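Local atomic coordinates of 2,5-dihydroxypyridine 5,6-dioxygenase (Pseudomonas putida KT2440, PDB entry 7CUP), a protein that catalyses the iron-dependent dioxygenolytic opening of the 2,5-dihydroxypyridine ring between carbons 5 and 6, giving N-formylmaleamate in nicotinate degradation. Residues K150-L155 against Y329-A334; L169-A174 against W198-S203. One frame throughout, in Å; residues are numbered along the deposited sequence.

Contact 1: K150-L155 against Y329-A334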
loop_
_atom_site.group_PDB
_atom_site.type_symbol
_atom_site.label_atom_id
_atom_site.label_comp_id
_atom_site.label_asym_id
_atom_site.label_seq_id
_atom_site.Cartn_x
_atom_site.Cartn_y
_atom_site.Cartn_z
ATOM N N LYS A 150 36.260 -14.019 -31.961
ATOM C CA LYS A 150 37.396 -13.163 -31.497
ATOM C C LYS A 150 38.477 -13.083 -32.581
ATOM O O LYS A 150 39.029 -11.971 -32.784
ATOM C CB LYS A 150 37.993 -13.675 -30.182
ATOM C CG LYS A 150 37.262 -13.183 -28.943
ATOM C CD LYS A 150 37.646 -13.928 -27.688
ATOM C CE LYS A 150 38.766 -13.241 -26.942
ATOM N NZ LYS A 150 39.359 -14.135 -25.925
ATOM N N GLN A 151 38.738 -14.196 -33.267
ATOM C CA GLN A 151 39.788 -14.289 -34.319
ATOM C C GLN A 151 39.255 -13.850 -35.709
ATOM O O GLN A 151 40.104 -13.489 -36.551
ATOM C CB GLN A 151 40.448 -15.673 -34.280
ATOM C CG GLN A 151 39.506 -16.869 -34.370
ATOM C CD GLN A 151 38.967 -17.104 -35.761
ATOM O OE1 GLN A 151 38.761 -16.171 -36.540
ATOM N NE2 GLN A 151 38.725 -18.367 -36.080
ATOM N N ALA A 152 37.935 -13.830 -35.966
ATOM C CA ALA A 152 37.351 -13.464 -37.286
ATOM C C ALA A 152 37.907 -12.107 -37.708
ATOM O O ALA A 152 38.172 -11.287 -36.820
ATOM C CB ALA A 152 35.837 -13.426 -37.253
ATOM N N ARG A 153 38.079 -11.886 -39.011
ATOM C CA ARG A 153 38.699 -10.648 -39.563
ATOM C C ARG A 153 37.620 -9.774 -40.209
ATOM O O ARG A 153 37.832 -8.534 -40.302
ATOM C CB ARG A 153 39.821 -11.019 -40.541
ATOM C CG ARG A 153 41.130 -11.399 -39.863
ATOM C CD ARG A 153 41.777 -10.204 -39.173
ATOM N NE ARG A 153 42.891 -9.585 -39.903
ATOM C CZ ARG A 153 42.813 -8.555 -40.761
ATOM N NH1 ARG A 153 41.650 -7.997 -41.064
ATOM N NH2 ARG A 153 43.917 -8.092 -41.329
ATOM N N SER A 154 36.524 -10.406 -40.646
ATOM C CA SER A 154 35.301 -9.761 -41.188
ATOM C C SER A 154 34.054 -10.541 -40.739
ATOM O O SER A 154 34.140 -11.792 -40.559
ATOM C CB SER A 154 35.355 -9.688 -42.685
ATOM O OG SER A 154 35.045 -10.956 -43.250
ATOM N N LEU A 155 32.922 -9.840 -40.607
ATOM C CA LEU A 155 31.581 -10.476 -40.514
ATOM C C LEU A 155 30.790 -10.116 -41.776
ATOM O O LEU A 155 30.885 -8.949 -42.217
ATOM C CB LEU A 155 30.881 -10.015 -39.227
ATOM C CG LEU A 155 29.451 -10.525 -39.021
ATOM C CD1 LEU A 155 29.109 -10.593 -37.541
ATOM C CD2 LEU A 155 28.445 -9.650 -39.753
ATOM N N TYR A 329 28.381 -14.967 -41.891
ATOM C CA TYR A 329 29.765 -15.463 -42.114
ATOM C C TYR A 329 30.772 -14.676 -41.284
ATOM O O TYR A 329 30.694 -13.412 -41.206
ATOM C CB TYR A 329 30.161 -15.355 -43.589
ATOM C CG TYR A 329 29.259 -16.134 -44.494
ATOM C CD1 TYR A 329 28.139 -15.543 -45.057
ATOM C CD2 TYR A 329 29.505 -17.464 -44.759
ATOM C CE1 TYR A 329 27.289 -16.261 -45.878
ATOM C CE2 TYR A 329 28.665 -18.196 -45.579
ATOM C CZ TYR A 329 27.557 -17.590 -46.134
ATOM O OH TYR A 329 26.724 -18.315 -46.923
ATOM N N LEU A 330 31.714 -15.436 -40.727
ATOM C CA LEU A 330 32.995 -14.948 -40.167
ATOM C C LEU A 330 34.100 -15.292 -41.173
ATOM O O LEU A 330 34.321 -16.498 -41.435
ATOM C CB LEU A 330 33.230 -15.638 -38.822
ATOM C CG LEU A 330 32.205 -15.297 -37.746
ATOM C CD1 LEU A 330 32.595 -15.934 -36.419
ATOM C CD2 LEU A 330 32.046 -13.779 -37.615
ATOM N N ASP A 331 34.722 -14.271 -41.760
ATOM C CA ASP A 331 35.529 -14.464 -42.989
ATOM C C ASP A 331 34.631 -15.244 -43.959
ATOM O O ASP A 331 33.525 -14.729 -44.246
ATOM C CB ASP A 331 36.871 -15.065 -42.586
ATOM C CG ASP A 331 37.525 -14.188 -41.536
ATOM O OD1 ASP A 331 37.848 -14.699 -40.483
ATOM O OD2 ASP A 331 37.638 -12.978 -41.768
ATOM N N ASP A 332 35.001 -16.445 -44.410
ATOM C CA ASP A 332 34.102 -17.198 -45.330
ATOM C C ASP A 332 33.678 -18.502 -44.653
ATOM O O ASP A 332 33.429 -19.477 -45.362
ATOM C CB ASP A 332 34.700 -17.351 -46.734
ATOM C CG ASP A 332 36.182 -17.653 -46.739
ATOM O OD1 ASP A 332 36.616 -18.401 -45.837
ATOM O OD2 ASP A 332 36.888 -17.126 -47.633
ATOM N N LYS A 333 33.547 -18.476 -43.328
ATOM C CA LYS A 333 32.970 -19.569 -42.509
ATOM C C LYS A 333 31.607 -19.109 -41.976
ATOM O O LYS A 333 31.561 -18.126 -41.202
ATOM C CB LYS A 333 33.938 -19.933 -41.380
ATOM C CG LYS A 333 33.457 -21.018 -40.421
ATOM C CD LYS A 333 33.214 -22.378 -41.071
ATOM C CE LYS A 333 32.926 -23.479 -40.070
ATOM N NZ LYS A 333 33.886 -23.449 -38.939
ATOM N N ALA A 334 30.549 -19.803 -42.388
ATOM C CA ALA A 334 29.145 -19.575 -41.982
ATOM C C ALA A 334 28.979 -20.006 -40.527
ATOM O O ALA A 334 29.387 -21.148 -40.213
ATOM C CB ALA A 334 28.206 -20.354 -42.863
HETATM O O HOH W 1 33.076 -12.014 -44.607
#

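Contact 2: L169-A174 against W198-S203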
loop_
_atom_site.group_PDB
_atom_site.type_symbol
_atom_site.label_atom_id
_atom_site.label_comp_id
_atom_site.label_asym_id
_atom_site.label_seq_id
_atom_site.Cartn_x
_atom_site.Cartn_y
_atom_site.Cartn_z
ATOM N N LEU A 169 36.378 -6.465 -39.115
ATOM C CA LEU A 169 36.591 -6.558 -37.645
ATOM C C LEU A 169 38.085 -6.464 -37.309
ATOM O O LEU A 169 38.901 -6.555 -38.251
ATOM C CB LEU A 169 36.002 -7.886 -37.176
ATOM C CG LEU A 169 34.515 -8.057 -37.463
ATOM C CD1 LEU A 169 34.053 -9.456 -37.104
ATOM C CD2 LEU A 169 33.697 -7.008 -36.740
ATOM N N GLY A 170 38.401 -6.312 -36.013
ATOM C CA GLY A 170 39.760 -6.333 -35.438
ATOM C C GLY A 170 39.978 -5.183 -34.475
ATOM O O GLY A 170 40.713 -5.333 -33.512
ATOM N N GLN A 171 39.353 -4.045 -34.708
ATOM C CA GLN A 171 39.538 -2.867 -33.842
ATOM C C GLN A 171 38.919 -3.126 -32.457
ATOM O O GLN A 171 39.391 -2.485 -31.472
ATOM C CB GLN A 171 38.969 -1.639 -34.547
ATOM C CG GLN A 171 39.433 -0.320 -33.948
ATOM C CD GLN A 171 39.113 0.848 -34.849
ATOM O OE1 GLN A 171 38.555 0.683 -35.939
ATOM N NE2 GLN A 171 39.474 2.040 -34.395
ATOM N N TYR A 172 37.914 -4.001 -32.334
ATOM C CA TYR A 172 37.035 -3.977 -31.132
ATOM C C TYR A 172 36.836 -5.366 -30.552
ATOM O O TYR A 172 36.827 -6.364 -31.268
ATOM C CB TYR A 172 35.695 -3.324 -31.463
ATOM C CG TYR A 172 35.772 -1.847 -31.731
ATOM C CD1 TYR A 172 36.087 -0.954 -30.731
ATOM C CD2 TYR A 172 35.528 -1.339 -32.997
ATOM C CE1 TYR A 172 36.165 0.409 -30.974
ATOM C CE2 TYR A 172 35.620 0.012 -33.267
ATOM C CZ TYR A 172 35.913 0.891 -32.247
ATOM O OH TYR A 172 35.942 2.234 -32.483
ATOM N N PRO A 173 36.615 -5.484 -29.228
ATOM C CA PRO A 173 36.486 -6.801 -28.612
ATOM C C PRO A 173 35.148 -7.488 -28.957
ATOM O O PRO A 173 34.265 -6.838 -29.444
ATOM C CB PRO A 173 36.624 -6.512 -27.110
ATOM C CG PRO A 173 36.234 -5.069 -26.945
ATOM C CD PRO A 173 36.442 -4.385 -28.282
ATOM N N ALA A 174 35.059 -8.792 -28.706
ATOM C CA ALA A 174 33.831 -9.611 -28.648
ATOM C C ALA A 174 33.223 -9.452 -27.243
ATOM O O ALA A 174 33.978 -9.485 -26.279
ATOM C CB ALA A 174 34.190 -11.047 -28.916
ATOM N N TRP A 198 31.784 -4.811 -32.619
ATOM C CA TRP A 198 31.575 -3.571 -33.388
ATOM C C TRP A 198 32.379 -3.698 -34.673
ATOM O O TRP A 198 33.420 -4.343 -34.684
ATOM C CB TRP A 198 31.995 -2.368 -32.536
ATOM C CG TRP A 198 31.134 -2.177 -31.330
ATOM C CD1 TRP A 198 30.228 -1.178 -31.125
ATOM C CD2 TRP A 198 31.121 -2.985 -30.140
ATOM N NE1 TRP A 198 29.632 -1.328 -29.907
ATOM C CE2 TRP A 198 30.158 -2.423 -29.279
ATOM C CE3 TRP A 198 31.856 -4.094 -29.703
ATOM C CZ2 TRP A 198 29.908 -2.933 -28.010
ATOM C CZ3 TRP A 198 31.602 -4.612 -28.454
ATOM C CH2 TRP A 198 30.629 -4.042 -27.626
ATOM N N PRO A 199 31.908 -3.139 -35.800
ATOM C CA PRO A 199 32.740 -3.060 -37.000
ATOM C C PRO A 199 33.898 -2.074 -36.765
ATOM O O PRO A 199 33.756 -1.144 -35.953
ATOM C CB PRO A 199 31.793 -2.513 -38.073
ATOM C CG PRO A 199 30.729 -1.741 -37.287
ATOM C CD PRO A 199 30.617 -2.449 -35.949
ATOM N N ASN A 200 34.981 -2.219 -37.529
ATOM C CA ASN A 200 36.084 -1.210 -37.556
ATOM C C ASN A 200 35.490 0.166 -37.856
ATOM O O ASN A 200 34.445 0.218 -38.552
ATOM C CB ASN A 200 37.186 -1.633 -38.530
ATOM C CG ASN A 200 37.791 -2.954 -38.117
ATOM O OD1 ASN A 200 37.747 -3.316 -36.945
ATOM N ND2 ASN A 200 38.302 -3.710 -39.070
ATOM N N GLU A 201 36.111 1.238 -37.346
ATOM C CA GLU A 201 35.597 2.630 -37.502
ATOM C C GLU A 201 35.481 2.933 -39.021
ATOM O O GLU A 201 36.336 2.487 -39.793
ATOM C CB GLU A 201 36.450 3.585 -36.647
ATOM C CG GLU A 201 35.661 4.701 -35.940
ATOM C CD GLU A 201 34.670 4.315 -34.844
ATOM O OE1 GLU A 201 34.731 3.161 -34.383
ATOM O OE2 GLU A 201 33.819 5.176 -34.442
ATOM N N ASP A 202 34.363 3.530 -39.456
ATOM C CA ASP A 202 34.065 4.015 -40.840
ATOM C C ASP A 202 34.236 2.929 -41.913
ATOM O O ASP A 202 34.588 3.287 -43.044
ATOM C CB ASP A 202 34.922 5.231 -41.182
ATOM C CG ASP A 202 35.026 6.215 -40.031
ATOM O OD1 ASP A 202 33.965 6.783 -39.621
ATOM O OD2 ASP A 202 36.159 6.359 -39.510
ATOM N N SER A 203 33.889 1.678 -41.620
ATOM C CA SER A 203 34.209 0.507 -42.476
ATOM C C SER A 203 32.974 -0.259 -42.950
ATOM O O SER A 203 33.073 -0.845 -44.028
ATOM C CB SER A 203 35.124 -0.397 -41.745
ATOM O OG SER A 203 36.098 0.398 -41.094
HETATM O O HOH W 2 36.222 -5.040 -34.435
#

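Contact 1: K150-L155 against Y329-A334
With its CG anti to the carbonyl carbon (chi1 -55°), Asp331 brings its carboxylate to the backbone N-H groups of Arg153 and Ser154, while Ser154 holds OG between its own N and C (chi1 78°). Asp331 stands at the tip of a two-residue beta hairpin, closed by reciprocal backbone hydrogen bonds between Leu330 and Lys333; the first strand of the hairpin, 327-330, pairs antiparallel with strand 154-158, which follows helix 136-151. The carboxylate of Asp331 grips Arg153 N with both oxygens through their syn lone pairs, at 3.2 Å from OD1 and 3.0 Å from OD2. Ser154 N adds a weak bond to OD2. In return Asp331 N donates an almost straight hydrogen bond to Ser154 O (2.8 Å, 168° at the hydrogen). Leu155 and Leu330 then form a non-hydrogen-bonded pair, CA to CA 4.7 Å, with their side chains on one face of the sheet. On the apolar side, Ala152 CB reaches Leu330 CB and CD2, each at 3.8 Å. Leu148 and Leu149 of helix 136-151 also touch the Leu330 side chain. Between the partly exposed Ser154 and Asp331 one water bridges the segments, 2.6 Å from Ser154 OG and donating to Asp331 O at 2.8 Å.

Contact 2: L169-A174 against W198-S203
The side chains of Tyr172 and Trp198 cross at about a right angle, their ring planes at 57°, and Tyr172 can be followed from CB to its hydroxyl. Tyr172 CB and CG pack on Trp198 CB, and Tyr172 CD2 comes closest to it at 3.7 Å. Tyr172 CD2 also lies 3.5 Å from Pro199 O, which sits at the ring edge near its plane. CE2 and CZ approach Glu201 OE1, and the hydroxyl at the tip donates to that same oxygen; the modelled Tyr172 OH to Glu201 OE1 separation of 2.4 Å is very short, so its exact length is doubtful. One ring face carries Gln171 CG. Gln171 itself, with CG anti to the backbone N (chi1 -164°) and an extended chain, presents OE1 to Glu201 N at 2.9 Å (175° at the hydrogen). Asn200 reaches back to the backbone of 169-174: OD1 accepts from Gln171 N at 2.8 Å, and ND2 donates to Leu169 O at 3.0 Å from above the carbonyl plane. An alanine in place of Asn200 would probably leave Gln171 N and Leu169 O without these partners, weakening the link between the loops. Together these bonds join two irregular loops beside the iron site, where Trp198 packs on the metal ligand His265.

In the fold
Contact 2 is nested within the chain segment closed by contact 1, and their centres lie 12 Å apart. They meet directly: Arg153 O is 2.8 Å from Leu169 N, a probable hydrogen bond that carries the sheet pairing of 154-158 with 164-168 on to the start of the 169-174 loop. Leu169 CD1 packs 3.7 Å from Leu155 N, and Ala174 CB rests 3.7 Å from Lys150 CG. Their distances from the iron, bound by His265, Ser302, His318 and Asp320, differ: the Trp198 side chain of contact 2 is about 7 Å from it, that of Leu155 in contact 1 about 14 Å. Contact 1 thus lies farther from the metal than contact 2.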